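Local atomic coordinates of phenolpthiocerol synthesis type-I polyketide synthase ppsA (Mycobacterium bovis, PDB entry 7AKC), a protein that probably helps build the lipid core of phthiocerols and phenolphthiocerols, its acyltransferase domain, the piece present here, serving to load extender units. Residues M141-L153 with A204-M218. Residues are numbered along the deposited sequence; the frame is centred on the assembly and turned at random.
Sequences MAPLSGQGGMALL and ASRVNIEVAPHNPAM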
# COMPACT_ATOMS: atom_id res chain seq x y z
N MET A 141 -14.16 -0.67 -8.53
CA MET A 141 -14.27 -1.03 -7.10
C MET A 141 -15.51 -0.36 -6.47
O MET A 141 -16.04 -0.93 -5.53
CB MET A 141 -13.01 -0.58 -6.36
CG MET A 141 -11.84 -1.51 -6.56
SD MET A 141 -10.27 -0.80 -6.00
CE MET A 141 -10.39 -1.07 -4.24
N ALA A 142 -15.94 0.78 -7.00
CA ALA A 142 -17.02 1.52 -6.40
C ALA A 142 -18.29 0.71 -6.08
O ALA A 142 -18.86 0.94 -5.01
CB ALA A 142 -17.38 2.74 -7.26
N PRO A 143 -18.80 -0.21 -6.94
CA PRO A 143 -20.04 -0.93 -6.59
C PRO A 143 -19.88 -1.80 -5.31
O PRO A 143 -20.88 -2.19 -4.71
CB PRO A 143 -20.29 -1.78 -7.82
CG PRO A 143 -19.65 -1.02 -8.96
CD PRO A 143 -18.36 -0.56 -8.30
N LEU A 144 -18.65 -1.98 -4.83
CA LEU A 144 -18.38 -2.79 -3.61
C LEU A 144 -18.27 -1.88 -2.39
O LEU A 144 -17.91 -2.37 -1.32
CB LEU A 144 -17.11 -3.61 -3.83
CG LEU A 144 -17.15 -4.58 -5.00
CD1 LEU A 144 -15.92 -5.46 -5.03
CD2 LEU A 144 -18.41 -5.44 -4.95
N SER A 145 -18.55 -0.59 -2.56
CA SER A 145 -18.44 0.37 -1.47
C SER A 145 -19.21 -0.10 -0.22
O SER A 145 -20.37 -0.50 -0.29
CB SER A 145 -18.92 1.75 -1.93
OG SER A 145 -18.05 2.33 -2.91
N GLY A 146 -18.50 -0.14 0.89
CA GLY A 146 -19.08 -0.50 2.17
C GLY A 146 -19.23 -1.97 2.50
O GLY A 146 -19.59 -2.31 3.63
N GLN A 147 -18.98 -2.86 1.54
CA GLN A 147 -19.15 -4.30 1.78
C GLN A 147 -18.01 -4.91 2.55
O GLN A 147 -18.21 -5.85 3.32
CB GLN A 147 -19.32 -5.05 0.43
CG GLN A 147 -20.63 -4.68 -0.25
CD GLN A 147 -20.81 -5.34 -1.59
OE1 GLN A 147 -20.26 -6.41 -1.88
NE2 GLN A 147 -21.61 -4.68 -2.46
N GLY A 148 -16.79 -4.45 2.28
CA GLY A 148 -15.61 -5.03 2.90
C GLY A 148 -14.96 -4.10 3.89
O GLY A 148 -15.17 -2.88 3.86
N GLY A 149 -14.24 -4.68 4.81
CA GLY A 149 -13.54 -3.91 5.82
C GLY A 149 -12.17 -4.50 6.06
O GLY A 149 -11.79 -5.50 5.44
N MET A 150 -11.38 -3.79 6.84
CA MET A 150 -10.05 -4.25 7.21
C MET A 150 -9.87 -4.14 8.71
O MET A 150 -10.56 -3.35 9.35
CB MET A 150 -8.97 -3.46 6.47
CG MET A 150 -9.06 -3.69 4.96
SD MET A 150 -7.89 -2.73 3.98
CE MET A 150 -6.80 -3.97 3.48
N ALA A 151 -8.93 -4.90 9.28
CA ALA A 151 -8.65 -4.78 10.72
C ALA A 151 -7.16 -4.89 10.91
O ALA A 151 -6.53 -5.77 10.32
CB ALA A 151 -9.37 -5.85 11.53
N LEU A 152 -6.61 -4.02 11.76
CA LEU A 152 -5.21 -4.02 12.14
C LEU A 152 -5.13 -4.90 13.37
O LEU A 152 -5.75 -4.59 14.41
CB LEU A 152 -4.77 -2.60 12.49
CG LEU A 152 -3.32 -2.49 13.02
CD1 LEU A 152 -2.29 -3.04 11.99
CD2 LEU A 152 -3.00 -1.04 13.44
N LEU A 153 -4.40 -6.01 13.28
CA LEU A 153 -4.27 -6.94 14.40
C LEU A 153 -2.86 -6.88 14.98
O LEU A 153 -1.87 -6.85 14.21
CB LEU A 153 -4.52 -8.37 13.89
CG LEU A 153 -5.78 -8.58 13.04
CD1 LEU A 153 -5.92 -10.03 12.66
CD2 LEU A 153 -7.04 -8.07 13.74
N ALA A 204 -6.86 -5.52 18.50
CA ALA A 204 -7.35 -5.42 17.14
C ALA A 204 -8.16 -4.13 16.97
O ALA A 204 -8.85 -3.72 17.91
CB ALA A 204 -8.25 -6.60 16.85
N SER A 205 -8.12 -3.53 15.77
CA SER A 205 -8.91 -2.32 15.52
C SER A 205 -9.34 -2.23 14.08
O SER A 205 -8.63 -2.70 13.19
CB SER A 205 -8.14 -1.05 15.92
OG SER A 205 -6.99 -0.87 15.11
N ARG A 206 -10.52 -1.64 13.83
CA ARG A 206 -11.02 -1.47 12.48
C ARG A 206 -10.21 -0.45 11.70
O ARG A 206 -9.83 0.59 12.24
CB ARG A 206 -12.50 -0.99 12.51
CG ARG A 206 -13.43 -2.16 12.51
CD ARG A 206 -14.84 -1.77 12.17
NE ARG A 206 -14.94 -1.39 10.76
CZ ARG A 206 -15.21 -2.24 9.77
NH1 ARG A 206 -15.42 -3.53 10.03
NH2 ARG A 206 -15.31 -1.80 8.53
N VAL A 207 -10.00 -0.72 10.43
CA VAL A 207 -9.35 0.23 9.54
C VAL A 207 -10.45 0.60 8.54
O VAL A 207 -10.79 -0.23 7.70
CB VAL A 207 -8.12 -0.38 8.83
CG1 VAL A 207 -7.58 0.57 7.77
CG2 VAL A 207 -7.02 -0.72 9.85
N ASN A 208 -11.07 1.77 8.70
CA ASN A 208 -12.17 2.17 7.80
C ASN A 208 -11.65 2.56 6.42
O ASN A 208 -10.67 3.30 6.33
CB ASN A 208 -13.04 3.26 8.44
CG ASN A 208 -13.72 2.78 9.71
OD1 ASN A 208 -14.19 1.63 9.81
ND2 ASN A 208 -13.77 3.64 10.71
N ILE A 209 -12.28 2.03 5.35
CA ILE A 209 -11.86 2.22 3.95
C ILE A 209 -13.08 2.18 3.02
O ILE A 209 -14.01 1.44 3.28
CB ILE A 209 -10.81 1.12 3.57
CG1 ILE A 209 -10.14 1.42 2.23
CG2 ILE A 209 -11.43 -0.30 3.61
CD1 ILE A 209 -8.67 0.77 2.09
N GLU A 210 -13.08 2.96 1.93
CA GLU A 210 -14.22 3.02 0.99
C GLU A 210 -14.55 1.65 0.44
O GLU A 210 -15.72 1.27 0.42
CB GLU A 210 -13.97 4.02 -0.16
CG GLU A 210 -13.97 5.49 0.23
CD GLU A 210 -12.93 5.99 1.21
OE1 GLU A 210 -11.84 5.39 1.33
OE2 GLU A 210 -13.20 7.03 1.85
N VAL A 211 -13.51 0.95 -0.02
CA VAL A 211 -13.64 -0.42 -0.59
C VAL A 211 -12.39 -1.18 -0.14
O VAL A 211 -11.30 -0.65 -0.30
CB VAL A 211 -13.74 -0.45 -2.12
CG1 VAL A 211 -13.72 -1.88 -2.66
CG2 VAL A 211 -14.95 0.29 -2.65
N ALA A 212 -12.57 -2.36 0.42
CA ALA A 212 -11.42 -3.15 0.91
C ALA A 212 -10.80 -3.94 -0.23
O ALA A 212 -11.45 -4.81 -0.78
CB ALA A 212 -11.84 -4.04 2.04
N PRO A 213 -9.54 -3.66 -0.58
CA PRO A 213 -8.87 -4.46 -1.56
C PRO A 213 -8.11 -5.60 -0.86
O PRO A 213 -8.35 -5.84 0.29
CB PRO A 213 -7.95 -3.42 -2.22
CG PRO A 213 -7.87 -2.23 -1.28
CD PRO A 213 -8.70 -2.59 -0.06
N HIS A 214 -7.26 -6.32 -1.59
CA HIS A 214 -6.38 -7.36 -0.99
C HIS A 214 -7.19 -8.49 -0.35
O HIS A 214 -6.77 -8.98 0.70
CB HIS A 214 -5.31 -6.73 -0.12
CG HIS A 214 -4.78 -5.49 -0.73
ND1 HIS A 214 -4.17 -5.49 -1.96
CD2 HIS A 214 -4.84 -4.21 -0.34
CE1 HIS A 214 -3.85 -4.27 -2.29
NE2 HIS A 214 -4.25 -3.47 -1.32
N ASN A 215 -8.26 -8.90 -1.02
CA ASN A 215 -9.11 -10.00 -0.50
C ASN A 215 -9.88 -10.60 -1.69
O ASN A 215 -9.91 -9.96 -2.73
CB ASN A 215 -9.95 -9.53 0.69
CG ASN A 215 -11.08 -8.60 0.29
OD1 ASN A 215 -12.16 -9.05 -0.04
ND2 ASN A 215 -10.82 -7.31 0.33
N PRO A 216 -10.49 -11.80 -1.56
CA PRO A 216 -11.16 -12.46 -2.68
C PRO A 216 -12.27 -11.68 -3.41
O PRO A 216 -12.61 -12.05 -4.49
CB PRO A 216 -11.75 -13.72 -2.03
CG PRO A 216 -10.80 -14.03 -0.92
CD PRO A 216 -10.46 -12.66 -0.37
N ALA A 217 -12.79 -10.63 -2.79
CA ALA A 217 -13.82 -9.80 -3.45
C ALA A 217 -13.23 -9.09 -4.67
O ALA A 217 -14.00 -8.69 -5.54
CB ALA A 217 -14.37 -8.81 -2.47
N MET A 218 -11.91 -8.95 -4.71
CA MET A 218 -11.25 -8.32 -5.88
C MET A 218 -11.12 -9.29 -7.06
O MET A 218 -10.87 -8.81 -8.17
CB MET A 218 -9.88 -7.78 -5.47
CG MET A 218 -9.94 -6.80 -4.33
SD MET A 218 -10.70 -5.24 -4.83
CE MET A 218 -12.27 -5.33 -3.97
O HOH W 1 -15.64 -3.21 0.02
O HOH W 2 -15.97 -0.70 2.45
O HOH W 3 -4.53 -2.75 16.45
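Leu152 and Ser205 form an antiparallel hydrogen-bonded pair, Leu152 N to Ser205 O at 2.8 Å and Ser205 N to Leu152 O at 2.9 Å, between strands 148-153 and 204-207, whose directions differ by 146°. Farther along, water 1 links Leu144 O and Gly148 N to Ala212 N; beyond it Gly146 N donates to Glu210 O.

Met150 carries much of the apolar contact. Its CB packs on Val207 CB, and a chi1 of -64°, with CG beside its own backbone N, sets CG against Ala212 CB at 4.0 Å. SD touches both Ile209 CD1 and Pro213 CD, 4.1 Å from each. The bend at chi3 turns CE to the edge of the His214 ring, near the ring plane. At the other end Val211 CG2 presses on Met141 O at 3.3 Å, while Met141 CE crosses to Val211 CG1 (3.8 Å) and Pro213 CB. Leu144 CD1 meets Met218 CE at 3.8 Å, the two side chains running alongside with opposed directions.

Strand 204-207 is an outer strand of the four-stranded antiparallel sheet, and helix 187-199 covers the face bearing Ala151 and Ala204. The following loop carries His214 NE2 to a hydrogen bond with Ser112 OG in a GxSxG sequence, consistent with the Ser-His catalytic pair of acyltransferases, at the junction of the small ferredoxin-like subdomain and the larger hydrolase-like one.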